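Local coordinates for protein eukaryotic translation initiation factor 2A (Schizosaccharomyces pombe, PDB 3WJ9) that probably directs methionyl-tRNAi to 40S ribosomal subunits in a codon-dependent manner, in the early steps of translating a small number of mRNAs, at residues A[39-44]-A[48-53]; A[85-90]-A[134-139]; A[95-98]-A[102-105]; A[106-111]-A[115-120]; A[148-153]-A[157-162]. One frame throughout, in Å; residues are numbered along the deposited sequence.

How the contacts relate
The five contacts follow one another around three neighbouring four-stranded antiparallel sheets, three of the blades of the beta-propeller that makes up this part of the longer factor. Contact 1 comes first, pairing the two leading strands of its blade. Contact 2 joins the second of these sheets to the third, and the chain it closes contains contacts 3 and 4, the outlying loop and the outer hairpin of the sheet that starts with strand 76-81. Contact 5 is the outer hairpin of the sheet that follows. The centres of contacts 2 and 4 lie about 11 Å apart and those of contacts 2 and 5 about 13 Å, whereas contacts 1 and 5 are about 26 Å apart. Local hairpins thus build each blade, and contact 2 ties blade to blade.

Contact 1. Residues A[39-44]-A[48-53]; sequences NACYSP and LFAYAT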
# COMPACT_ATOMS: atom_id res chain seq x y z
N ASN A 39 9.49 0.12 13.97
CA ASN A 39 8.48 0.05 12.93
C ASN A 39 7.08 0.21 13.52
O ASN A 39 6.90 0.04 14.73
CB ASN A 39 8.58 -1.28 12.17
CG ASN A 39 7.84 -1.26 10.85
OD1 ASN A 39 7.55 -0.20 10.31
ND2 ASN A 39 7.55 -2.44 10.33
N ALA A 40 6.10 0.55 12.69
CA ALA A 40 4.73 0.73 13.14
C ALA A 40 3.74 0.71 11.98
O ALA A 40 4.10 1.01 10.84
CB ALA A 40 4.59 2.02 13.93
N CYS A 41 2.48 0.36 12.27
CA CYS A 41 1.43 0.35 11.25
C CYS A 41 0.01 0.24 11.83
O CYS A 41 -0.17 -0.17 12.97
CB CYS A 41 1.66 -0.81 10.26
SG CYS A 41 1.52 -2.46 10.98
N TYR A 42 -0.98 0.62 11.02
CA TYR A 42 -2.39 0.47 11.36
C TYR A 42 -3.00 -0.71 10.61
O TYR A 42 -2.55 -1.07 9.52
CB TYR A 42 -3.18 1.74 11.03
CG TYR A 42 -3.10 2.85 12.05
CD1 TYR A 42 -3.71 2.74 13.30
CD2 TYR A 42 -2.45 4.04 11.75
CE1 TYR A 42 -3.64 3.77 14.22
CE2 TYR A 42 -2.38 5.08 12.66
CZ TYR A 42 -2.98 4.94 13.90
OH TYR A 42 -2.91 5.96 14.81
N SER A 43 -4.04 -1.31 11.19
CA SER A 43 -4.88 -2.26 10.47
C SER A 43 -5.70 -1.47 9.45
O SER A 43 -6.02 -0.31 9.69
CB SER A 43 -5.78 -3.05 11.42
OG SER A 43 -6.59 -2.19 12.20
N PRO A 44 -6.02 -2.09 8.30
CA PRO A 44 -6.70 -1.41 7.19
C PRO A 44 -7.94 -0.61 7.60
O PRO A 44 -8.25 0.40 6.97
CB PRO A 44 -7.10 -2.57 6.27
CG PRO A 44 -6.05 -3.60 6.52
CD PRO A 44 -5.73 -3.50 7.98
N LEU A 48 -6.85 -1.22 14.98
CA LEU A 48 -5.68 -1.69 15.72
C LEU A 48 -4.40 -0.94 15.36
O LEU A 48 -4.29 -0.35 14.28
CB LEU A 48 -5.48 -3.19 15.49
CG LEU A 48 -6.56 -4.13 16.04
CD1 LEU A 48 -6.22 -5.59 15.76
CD2 LEU A 48 -6.74 -3.91 17.53
N PHE A 49 -3.43 -0.97 16.27
CA PHE A 49 -2.13 -0.35 16.06
C PHE A 49 -1.01 -1.28 16.52
O PHE A 49 -1.04 -1.79 17.64
CB PHE A 49 -2.04 0.99 16.79
CG PHE A 49 -0.67 1.61 16.77
CD1 PHE A 49 -0.23 2.30 15.66
CD2 PHE A 49 0.17 1.51 17.87
CE1 PHE A 49 1.02 2.88 15.63
CE2 PHE A 49 1.42 2.08 17.85
CZ PHE A 49 1.85 2.77 16.73
N ALA A 50 -0.03 -1.51 15.65
CA ALA A 50 1.09 -2.38 15.97
C ALA A 50 2.42 -1.65 15.78
O ALA A 50 2.60 -0.95 14.79
CB ALA A 50 1.05 -3.63 15.12
N TYR A 51 3.34 -1.83 16.72
CA TYR A 51 4.68 -1.29 16.56
C TYR A 51 5.72 -2.33 16.96
O TYR A 51 5.50 -3.13 17.87
CB TYR A 51 4.85 -0.01 17.38
CG TYR A 51 4.73 -0.19 18.87
CD1 TYR A 51 3.50 -0.05 19.50
CD2 TYR A 51 5.84 -0.48 19.65
CE1 TYR A 51 3.38 -0.21 20.87
CE2 TYR A 51 5.73 -0.64 21.01
CZ TYR A 51 4.50 -0.50 21.62
OH TYR A 51 4.37 -0.66 22.98
N ALA A 52 6.85 -2.30 16.27
CA ALA A 52 7.89 -3.29 16.49
C ALA A 52 9.06 -2.72 17.26
O ALA A 52 9.56 -1.64 16.95
CB ALA A 52 8.35 -3.86 15.16
N THR A 53 9.49 -3.46 18.28
CA THR A 53 10.73 -3.18 18.96
C THR A 53 11.61 -4.42 18.81
O THR A 53 11.16 -5.43 18.26
CB THR A 53 10.52 -2.85 20.45
OG1 THR A 53 10.14 -4.03 21.17
CG2 THR A 53 9.45 -1.78 20.61
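Phe-49 lies against Ala-40 and Tyr-42 on one face of a beta hairpin, the first two strands of a four-stranded propeller blade. Phe-49 CB starts 4.1 Å from Tyr-42 CE1. CG stands anti to the backbone N (chi1 173°), which leads the ring along the sheet toward Ala-40. Phe-49 CD1 then reaches the face of the tyrosine ring, 4.0 Å from Tyr-42 CE1, while also passing near Cys-41 O. Farther out, CE1 and CZ both rest on the methyl of Ala-40, with Phe-49 CZ 4.0 Å from Ala-40 CB; a residue as small as alanine leaves this place to the ring. The two aromatics form an edge-to-face pair, Phe-49 giving the edge, with planes at 60°. Beyond the pair, Ile-15 and Leu-17 of strand 15-19 pack on Phe-49, and the Tyr-42 hydroxyl is hydrogen-bonded to Gln-6.

On the reverse face sit Asn-39, Cys-41, Ala-50 and Ala-52. Cys-41 and Ala-50 form a hydrogen-bonded pair, with Ala-50 N to Cys-41 O at 3.0 Å and almost straight. Where the strands part, a serine suits the turn because its hydroxyl can serve the backbone: Ser-43 OG accepts from Leu-48 N at 3.0 Å.

Contact 2. Residues A[85-90]-A[134-139]; sequences GKYLST and CDESLA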
# COMPACT_ATOMS: atom_id res chain seq x y z
N GLY A 85 -7.84 -7.31 10.03
CA GLY A 85 -6.95 -7.17 11.17
C GLY A 85 -6.97 -8.34 12.14
O GLY A 85 -6.54 -8.21 13.28
N LYS A 86 -7.47 -9.48 11.69
CA LYS A 86 -7.51 -10.67 12.53
C LYS A 86 -6.20 -11.44 12.43
O LYS A 86 -5.97 -12.41 13.16
CB LYS A 86 -8.68 -11.58 12.15
CG LYS A 86 -10.04 -11.04 12.57
CD LYS A 86 -11.15 -11.98 12.14
CE LYS A 86 -12.50 -11.52 12.67
NZ LYS A 86 -12.55 -11.60 14.15
N TYR A 87 -5.33 -11.01 11.52
CA TYR A 87 -4.01 -11.62 11.38
C TYR A 87 -2.94 -10.56 11.12
O TYR A 87 -3.18 -9.57 10.43
CB TYR A 87 -4.01 -12.66 10.27
CG TYR A 87 -5.05 -13.75 10.45
CD1 TYR A 87 -4.84 -14.80 11.33
CD2 TYR A 87 -6.25 -13.71 9.74
CE1 TYR A 87 -5.79 -15.79 11.50
CE2 TYR A 87 -7.20 -14.70 9.91
CZ TYR A 87 -6.97 -15.74 10.78
OH TYR A 87 -7.92 -16.72 10.94
N LEU A 88 -1.76 -10.79 11.68
CA LEU A 88 -0.63 -9.88 11.52
C LEU A 88 0.62 -10.66 11.16
O LEU A 88 0.98 -11.62 11.84
CB LEU A 88 -0.41 -9.06 12.80
CG LEU A 88 0.73 -8.05 12.83
CD1 LEU A 88 0.36 -6.78 12.07
CD2 LEU A 88 1.12 -7.72 14.26
N SER A 89 1.28 -10.26 10.07
CA SER A 89 2.48 -10.95 9.61
C SER A 89 3.75 -10.18 9.98
O SER A 89 3.76 -8.95 9.93
CB SER A 89 2.42 -11.18 8.10
OG SER A 89 1.30 -11.97 7.74
N THR A 90 4.80 -10.90 10.34
CA THR A 90 6.05 -10.28 10.78
C THR A 90 7.26 -10.82 10.03
O THR A 90 7.64 -11.98 10.20
CB THR A 90 6.28 -10.49 12.29
OG1 THR A 90 6.37 -11.90 12.57
CG2 THR A 90 5.14 -9.89 13.10
N CYS A 134 -10.79 -9.68 0.51
CA CYS A 134 -11.36 -8.62 1.35
C CYS A 134 -12.15 -9.18 2.53
O CYS A 134 -12.21 -8.55 3.59
CB CYS A 134 -12.25 -7.70 0.52
SG CYS A 134 -11.34 -6.42 -0.37
N ASP A 135 -12.75 -10.35 2.35
CA ASP A 135 -13.46 -11.00 3.45
C ASP A 135 -12.51 -11.74 4.37
O ASP A 135 -12.94 -12.36 5.35
CB ASP A 135 -14.54 -11.95 2.92
CG ASP A 135 -14.01 -12.96 1.92
OD1 ASP A 135 -12.83 -13.36 2.02
OD2 ASP A 135 -14.78 -13.37 1.03
N GLU A 136 -11.22 -11.69 4.04
CA GLU A 136 -10.16 -12.28 4.86
C GLU A 136 -10.36 -13.79 5.02
O GLU A 136 -10.02 -14.36 6.06
CB GLU A 136 -10.12 -11.60 6.23
CG GLU A 136 -8.76 -11.60 6.91
CD GLU A 136 -8.83 -10.96 8.28
OE1 GLU A 136 -9.61 -11.46 9.12
OE2 GLU A 136 -8.13 -9.95 8.52
N SER A 137 -10.91 -14.44 4.00
CA SER A 137 -11.16 -15.87 4.06
C SER A 137 -10.07 -16.67 3.35
O SER A 137 -9.87 -17.85 3.64
CB SER A 137 -12.53 -16.21 3.44
OG SER A 137 -12.61 -15.75 2.10
N LEU A 138 -9.36 -16.02 2.43
CA LEU A 138 -8.35 -16.71 1.63
C LEU A 138 -7.01 -15.98 1.64
O LEU A 138 -6.96 -14.75 1.57
CB LEU A 138 -8.83 -16.88 0.19
CG LEU A 138 -10.18 -17.59 -0.00
CD1 LEU A 138 -10.57 -17.62 -1.47
CD2 LEU A 138 -10.15 -18.99 0.58
N ALA A 139 -5.92 -16.74 1.75
CA ALA A 139 -4.58 -16.18 1.73
C ALA A 139 -3.78 -16.76 0.56
O ALA A 139 -4.15 -17.79 0.02
CB ALA A 139 -3.87 -16.45 3.04
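A blade-to-blade junction of the beta-propeller is made here by Glu-136, which extends from a turn of one sheet to Gly-85, Lys-86 and Tyr-87 of the preceding one. With CG swung away from its own amide nitrogen (chi1 -152°), the chain runs on extended and delivers the carboxylate to the other turn. Glu-136 OE2 accepts from Lys-86 N at 3.3 Å, met on the syn side and 23° out of the carboxylate plane. Ser-82 OG and Leu-84 N are hydrogen-bonded to the same oxygen, so three groups of one turn grip a single buried acceptor. A glutamate suits this place, being long enough to cross and able to serve several donors.

The other oxygen lies across the first methylenes of Lys-86, Glu-136 OE1 3.2 Å from Lys-86 CB. Lys-86 NZ stays 5.8 Å from Glu-136 OE1, too far for a salt bridge, though its charge may still steady the carboxylate. Tyr-87 CD2 comes within 4.0 Å of Glu-136 CD, the ring and carboxylate planes being 67° apart. Gly-85 takes a positive phi, easily adopted without a side chain.

Gly-85 and Lys-86 belong to the turn between strands 76-81 and 87-92, Glu-136 to that between 131-132 and 138-143.

Contact 3. Residues A[95-98]-A[102-105]; sequences GKEA and PKQN
Lys-103 N gives its hydrogen to Gly-95 O over 2.7 Å, and at 171° the N-H points almost straight at the oxygen, although the donor stands above the carbonyl plane. The same carbonyl receives a CA-H...O contact from Pro-102 CA at 3.3 Å. This is a single backbone bridge, Lys-96 facing Pro-102; proline, having no N-H, cannot donate a backbone bond of its own here. Gly-95 is almost fully extended, a backbone shape that comes readily to glycine.

Two lysines wrap the bridge with their methylenes. Lys-96 bends sharply at chi2 (-82°), which folds its chain back over the proline: Lys-96 CD lies 3.7 Å from Pro-102 CA, and Lys-96 NZ ends near Pro-102 CB. Lys-103 runs across the backbone of Gly-95 and Lys-96, with Lys-103 CG 3.4 Å from Lys-96 C, and turns at chi3, bringing Lys-103 CE to 3.9 Å from Glu-97 CD; the lysine and glutamate side chains cross at about a right angle. Their charged ends do not meet, Lys-103 NZ being 4.6 Å from Glu-97 OE1, but opposite charges this near probably attract. Long, flexible lysines fit such a surface place, where their methylenes pack against the neighbouring backbone while the residues stay largely exposed.

Asn-105 OD1 is hydrogen-bonded to Gln-122 N, and the backbone of Asn-105 pairs with that of Glu-92. Both segments belong to the long connection between strands 87-92 and 106-110, neighbours in one blade; it projects outward, the contact's centre about 28 Å from the centre of the chain.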
# COMPACT_ATOMS: atom_id res chain seq x y z
N GLY A 95 17.76 -16.55 8.14
CA GLY A 95 18.91 -17.20 8.74
C GLY A 95 18.76 -18.71 8.81
O GLY A 95 17.81 -19.28 8.28
N LYS A 96 19.71 -19.36 9.48
CA LYS A 96 19.73 -20.82 9.59
C LYS A 96 19.75 -21.29 11.05
O LYS A 96 20.40 -20.68 11.90
CB LYS A 96 20.93 -21.39 8.84
CG LYS A 96 21.06 -20.90 7.40
CD LYS A 96 20.16 -21.68 6.46
CE LYS A 96 20.22 -21.13 5.05
NZ LYS A 96 18.87 -20.89 4.48
N GLU A 97 19.07 -22.41 11.30
CA GLU A 97 18.93 -23.03 12.62
C GLU A 97 20.19 -23.75 13.12
O GLU A 97 21.09 -24.05 12.34
CB GLU A 97 17.74 -24.00 12.62
CG GLU A 97 16.39 -23.34 12.44
CD GLU A 97 15.70 -23.05 13.76
OE1 GLU A 97 16.39 -23.09 14.81
OE2 GLU A 97 14.48 -22.80 13.75
N ALA A 98 20.23 -24.01 14.42
CA ALA A 98 21.42 -24.57 15.06
C ALA A 98 22.03 -25.69 14.23
O ALA A 98 23.23 -25.70 13.98
CB ALA A 98 21.08 -25.07 16.46
N PRO A 102 17.10 -23.69 7.62
CA PRO A 102 16.67 -22.30 7.44
C PRO A 102 15.55 -21.93 8.41
O PRO A 102 14.60 -22.69 8.55
CB PRO A 102 16.18 -22.26 5.98
CG PRO A 102 15.98 -23.70 5.60
CD PRO A 102 17.00 -24.46 6.38
N LYS A 103 15.67 -20.78 9.07
CA LYS A 103 14.71 -20.39 10.09
C LYS A 103 13.44 -19.80 9.49
O LYS A 103 13.45 -19.26 8.39
CB LYS A 103 15.33 -19.38 11.06
CG LYS A 103 16.76 -19.70 11.45
CD LYS A 103 17.15 -19.05 12.77
CE LYS A 103 16.02 -19.13 13.79
NZ LYS A 103 16.38 -18.46 15.07
N GLN A 104 12.34 -19.92 10.23
CA GLN A 104 11.06 -19.43 9.76
C GLN A 104 10.98 -17.92 9.96
O GLN A 104 10.52 -17.43 10.99
CB GLN A 104 9.91 -20.14 10.48
CG GLN A 104 10.06 -21.66 10.51
CD GLN A 104 9.26 -22.36 9.42
OE1 GLN A 104 9.11 -21.83 8.32
NE2 GLN A 104 8.75 -23.55 9.73
N ASN A 105 11.44 -17.20 8.94
CA ASN A 105 11.65 -15.76 9.01
C ASN A 105 10.36 -15.00 9.30
O ASN A 105 10.26 -14.28 10.29
CB ASN A 105 12.25 -15.27 7.71
CG ASN A 105 13.17 -16.31 7.07
OD1 ASN A 105 13.00 -16.65 5.91
ND2 ASN A 105 14.13 -16.82 7.84

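Contact 4. Residues A[106-111]-A[115-120]; sequences MKVWNT and QLVFSF
Leu-116 sets its CG opposite its own amide nitrogen (chi1 179°), while Trp-109 turns its CG anti to the carbonyl carbon (chi1 -45°), and the two side chains meet crosswise. Leu-116 CD1 stands 3.9 Å from the centroid of the six-membered ring of Trp-109 and only 7° off its normal, a CH-pi contact over the face. Leu-116 CB adds a touch 3.9 Å from Trp-109 CZ3, and Lys-107 CB lies over the same indole face. The indole NE1 is hydrogen-bonded to Thr-90 OG1 of the adjoining strand. With an alanine in place of Trp-109, Leu-116 would probably lose the surface its methyl rests on, and Thr-90 OG1 its indole partner.

The two strands form the outer hairpin of a propeller blade, within the first WD repeat, and a classic beta bulge interrupts their register. Val-117 and Phe-118 both face Val-108, whose O takes weak bonds from both amides, while Val-108 N donates to Phe-118 O at 2.8 Å. The extra residue brings Val-117 CG2 to 3.6 Å from Val-108 CB, one branched apolar side chain against another.

Toward the far end selenomethionine Met-106 lies side by side with Phe-120, in a Met-aromatic contact of oblique approach, SE 4.9 Å from the centroid of the Phe-120 ring. Arg-141 makes a cation-pi contact with that ring. Next to the turn, Asn-110 N donates to Gln-115 O at 3.0 Å.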
# COMPACT_ATOMS: atom_id res chain seq x y z
N MSE A 106 9.33 -15.26 8.49
CA MSE A 106 8.03 -14.63 8.65
C MSE A 106 6.98 -15.58 9.18
O MSE A 106 6.84 -16.71 8.67
CB MSE A 106 7.62 -13.95 7.34
CG MSE A 106 6.70 -14.79 6.45
SE MSE A 106 4.84 -14.23 6.74
CE MSE A 106 4.16 -14.53 4.91
N LYS A 107 6.23 -15.14 10.18
CA LYS A 107 5.24 -15.93 10.86
C LYS A 107 3.93 -15.17 10.76
O LYS A 107 3.93 -13.96 10.55
CB LYS A 107 5.67 -16.16 12.31
CG LYS A 107 7.14 -16.54 12.44
CD LYS A 107 7.64 -16.46 13.87
CE LYS A 107 9.16 -16.37 13.91
NZ LYS A 107 9.81 -17.54 13.26
N VAL A 108 2.82 -15.87 10.87
CA VAL A 108 1.53 -15.20 10.90
C VAL A 108 0.98 -15.33 12.31
O VAL A 108 1.11 -16.38 12.94
CB VAL A 108 0.55 -15.79 9.87
CG1 VAL A 108 -0.75 -15.00 9.85
CG2 VAL A 108 1.18 -15.81 8.49
N TRP A 109 0.40 -14.25 12.83
CA TRP A 109 -0.06 -14.25 14.21
C TRP A 109 -1.55 -13.90 14.31
O TRP A 109 -2.09 -13.20 13.46
CB TRP A 109 0.75 -13.25 15.05
CG TRP A 109 2.24 -13.31 14.84
CD1 TRP A 109 2.95 -12.73 13.83
CD2 TRP A 109 3.21 -13.95 15.69
NE1 TRP A 109 4.29 -12.99 13.98
CE2 TRP A 109 4.48 -13.73 15.11
CE3 TRP A 109 3.12 -14.69 16.87
CZ2 TRP A 109 5.65 -14.23 15.68
CZ3 TRP A 109 4.29 -15.18 17.43
CH2 TRP A 109 5.53 -14.95 16.84
N ASN A 110 -2.19 -14.41 15.35
CA ASN A 110 -3.55 -14.02 15.68
C ASN A 110 -3.50 -12.78 16.57
O ASN A 110 -2.58 -12.62 17.37
CB ASN A 110 -4.29 -15.16 16.37
CG ASN A 110 -5.78 -14.87 16.57
OD1 ASN A 110 -6.16 -13.79 17.01
ND2 ASN A 110 -6.61 -15.86 16.26
N THR A 111 -4.48 -11.90 16.42
CA THR A 111 -4.46 -10.61 17.11
C THR A 111 -5.31 -10.60 18.39
O THR A 111 -5.09 -9.76 19.26
CB THR A 111 -4.93 -9.47 16.18
OG1 THR A 111 -6.29 -9.70 15.80
CG2 THR A 111 -4.06 -9.40 14.94
N GLN A 115 -1.76 -16.13 19.18
CA GLN A 115 -1.32 -17.47 18.82
C GLN A 115 -0.56 -17.47 17.51
O GLN A 115 -1.02 -16.91 16.51
CB GLN A 115 -2.51 -18.43 18.73
CG GLN A 115 -2.15 -19.82 18.26
CD GLN A 115 -3.34 -20.75 18.23
OE1 GLN A 115 -4.39 -20.44 18.79
NE2 GLN A 115 -3.19 -21.89 17.57
N LEU A 116 0.62 -18.09 17.52
CA LEU A 116 1.39 -18.28 16.30
C LEU A 116 0.69 -19.31 15.41
O LEU A 116 0.83 -20.51 15.62
CB LEU A 116 2.81 -18.73 16.62
CG LEU A 116 3.71 -18.98 15.40
CD1 LEU A 116 3.62 -17.79 14.48
CD2 LEU A 116 5.15 -19.24 15.82
N VAL A 117 -0.07 -18.83 14.43
CA VAL A 117 -0.85 -19.72 13.58
C VAL A 117 0.00 -20.40 12.49
O VAL A 117 -0.32 -21.50 12.04
CB VAL A 117 -2.03 -18.99 12.90
CG1 VAL A 117 -3.02 -18.50 13.94
CG2 VAL A 117 -1.53 -17.84 12.04
N PHE A 118 1.04 -19.70 12.03
CA PHE A 118 1.89 -20.16 10.92
C PHE A 118 3.30 -19.55 10.89
O PHE A 118 3.55 -18.52 11.51
CB PHE A 118 1.19 -19.90 9.58
CG PHE A 118 1.22 -21.07 8.64
CD1 PHE A 118 0.09 -21.45 7.95
CD2 PHE A 118 2.38 -21.80 8.46
CE1 PHE A 118 0.11 -22.53 7.09
CE2 PHE A 118 2.42 -22.88 7.60
CZ PHE A 118 1.28 -23.24 6.91
N SER A 119 4.21 -20.19 10.16
CA SER A 119 5.59 -19.70 9.99
C SER A 119 6.28 -20.15 8.67
O SER A 119 6.35 -21.35 8.39
CB SER A 119 6.44 -20.17 11.18
OG SER A 119 5.73 -20.16 12.40
N PHE A 120 6.75 -19.20 7.85
CA PHE A 120 7.38 -19.56 6.59
C PHE A 120 8.89 -19.22 6.54
O PHE A 120 9.39 -18.46 7.37
CB PHE A 120 6.76 -18.83 5.37
CG PHE A 120 5.24 -18.78 5.26
CD1 PHE A 120 4.38 -19.57 6.07
CD2 PHE A 120 4.69 -17.93 4.32
CE1 PHE A 120 3.05 -19.54 5.93
CE2 PHE A 120 3.37 -17.86 4.21
CZ PHE A 120 2.50 -18.63 4.98

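Contact 5. Residues A[148-153]-A[157-162]; sequences HFYETG and KGPIAK
Tyr-150 and Pro-159 lie side by side and point the same way, Pro-159 CA over one face of the phenol, 4.3 Å from its centroid and 17° off the normal. A chi1 of -65° puts Tyr-150 CG opposite the carbonyl carbon and sets the ring beside the proline, whose CG ends 3.7 Å from Tyr-150 OH. Should a serine stand in place of Tyr-150, Pro-159 would probably be left without the flat partner beside it and the turn freer to shift.

The strands pair as the outer hairpin of a propeller blade, with a classic beta bulge: Ile-160 and Ala-161 both face Phe-149. Phe-149 N donates to Ala-161 O at 2.8 Å, and Ile-160 N gives a weak bond to Phe-149 O. Ala-161 CB lies 3.9 Å from Phe-149 CB, and with nothing beyond the methyl the alanine leaves room for the phenylalanine. Gly-158 has a backbone shape in which a CB would run into Pro-159 CD.

At the turn end Glu-151 crosses both its partners obliquely. Its methylene and carboxylate carbons cover the CD1 methyl of Ile-160, Glu-151 CD 3.6 Å from Ile-160 CD1, while Glu-151 OE2 forms a salt bridge with Lys-157 NZ at 3.6 Å.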
# COMPACT_ATOMS: atom_id res chain seq x y z
N HIS A 148 0.02 -20.73 -4.29
CA HIS A 148 -0.79 -21.45 -3.30
C HIS A 148 -1.91 -20.60 -2.72
O HIS A 148 -1.74 -19.40 -2.51
CB HIS A 148 0.10 -21.98 -2.17
CG HIS A 148 1.12 -22.98 -2.62
ND1 HIS A 148 1.14 -23.51 -3.89
CD2 HIS A 148 2.15 -23.56 -1.96
CE1 HIS A 148 2.14 -24.36 -4.00
NE2 HIS A 148 2.77 -24.41 -2.84
N PHE A 149 -3.04 -21.24 -2.45
CA PHE A 149 -4.17 -20.58 -1.80
C PHE A 149 -4.49 -21.27 -0.48
O PHE A 149 -4.32 -22.48 -0.36
CB PHE A 149 -5.40 -20.59 -2.71
CG PHE A 149 -5.24 -19.78 -3.96
CD1 PHE A 149 -4.59 -20.30 -5.07
CD2 PHE A 149 -5.75 -18.49 -4.04
CE1 PHE A 149 -4.44 -19.56 -6.22
CE2 PHE A 149 -5.61 -17.74 -5.19
CZ PHE A 149 -4.95 -18.28 -6.28
N TYR A 150 -4.94 -20.50 0.50
CA TYR A 150 -5.21 -21.04 1.82
C TYR A 150 -6.58 -20.60 2.34
O TYR A 150 -7.17 -19.65 1.84
CB TYR A 150 -4.14 -20.60 2.82
CG TYR A 150 -2.75 -21.14 2.56
CD1 TYR A 150 -1.96 -20.61 1.54
CD2 TYR A 150 -2.23 -22.16 3.34
CE1 TYR A 150 -0.69 -21.10 1.30
CE2 TYR A 150 -0.96 -22.66 3.10
CZ TYR A 150 -0.19 -22.12 2.09
OH TYR A 150 1.07 -22.61 1.85
N GLU A 151 -7.08 -21.32 3.34
CA GLU A 151 -8.20 -20.83 4.14
C GLU A 151 -7.64 -20.15 5.38
O GLU A 151 -6.92 -20.78 6.15
CB GLU A 151 -9.14 -21.97 4.54
CG GLU A 151 -10.17 -22.35 3.49
CD GLU A 151 -11.20 -23.33 4.03
OE1 GLU A 151 -12.30 -23.42 3.45
OE2 GLU A 151 -10.91 -24.00 5.05
N THR A 152 -7.95 -18.88 5.57
CA THR A 152 -7.37 -18.12 6.68
C THR A 152 -7.73 -18.71 8.03
O THR A 152 -6.92 -18.73 8.96
CB THR A 152 -7.80 -16.64 6.64
OG1 THR A 152 -9.22 -16.55 6.72
CG2 THR A 152 -7.32 -15.98 5.35
N GLY A 153 -8.96 -19.19 8.15
CA GLY A 153 -9.42 -19.84 9.37
C GLY A 153 -8.57 -21.04 9.73
O GLY A 153 -8.18 -21.22 10.89
N LYS A 157 -3.48 -26.54 7.98
CA LYS A 157 -3.64 -27.84 7.34
C LYS A 157 -3.01 -27.87 5.95
O LYS A 157 -2.72 -28.94 5.41
CB LYS A 157 -5.12 -28.23 7.25
CG LYS A 157 -5.94 -27.35 6.32
CD LYS A 157 -7.39 -27.81 6.31
CE LYS A 157 -8.25 -26.93 5.41
NZ LYS A 157 -9.68 -27.32 5.45
N GLY A 158 -2.79 -26.69 5.37
CA GLY A 158 -2.13 -26.60 4.08
C GLY A 158 -2.96 -25.95 2.99
O GLY A 158 -4.10 -25.55 3.23
N PRO A 159 -2.38 -25.85 1.78
CA PRO A 159 -3.01 -25.24 0.60
C PRO A 159 -4.31 -25.93 0.19
O PRO A 159 -4.30 -27.10 -0.19
CB PRO A 159 -1.95 -25.42 -0.49
CG PRO A 159 -0.67 -25.49 0.25
CD PRO A 159 -0.99 -26.24 1.52
N ILE A 160 -5.42 -25.20 0.27
CA ILE A 160 -6.71 -25.73 -0.14
C ILE A 160 -6.82 -25.73 -1.66
O ILE A 160 -7.67 -26.41 -2.24
CB ILE A 160 -7.88 -24.91 0.47
CG1 ILE A 160 -9.19 -25.70 0.39
CG2 ILE A 160 -8.00 -23.55 -0.20
CD1 ILE A 160 -10.39 -24.96 0.93
N ALA A 161 -5.95 -24.96 -2.30
CA ALA A 161 -5.96 -24.82 -3.75
C ALA A 161 -4.60 -24.37 -4.28
O ALA A 161 -3.85 -23.69 -3.58
CB ALA A 161 -7.04 -23.85 -4.18
N LYS A 162 -4.30 -24.77 -5.51
CA LYS A 162 -3.05 -24.41 -6.17
C LYS A 162 -3.34 -23.93 -7.59
O LYS A 162 -4.42 -24.21 -8.13
CB LYS A 162 -2.09 -25.60 -6.20
CG LYS A 162 -1.94 -26.32 -4.86
CD LYS A 162 -1.05 -27.54 -4.98
CE LYS A 162 -1.12 -28.40 -3.74
NZ LYS A 162 -2.44 -29.08 -3.61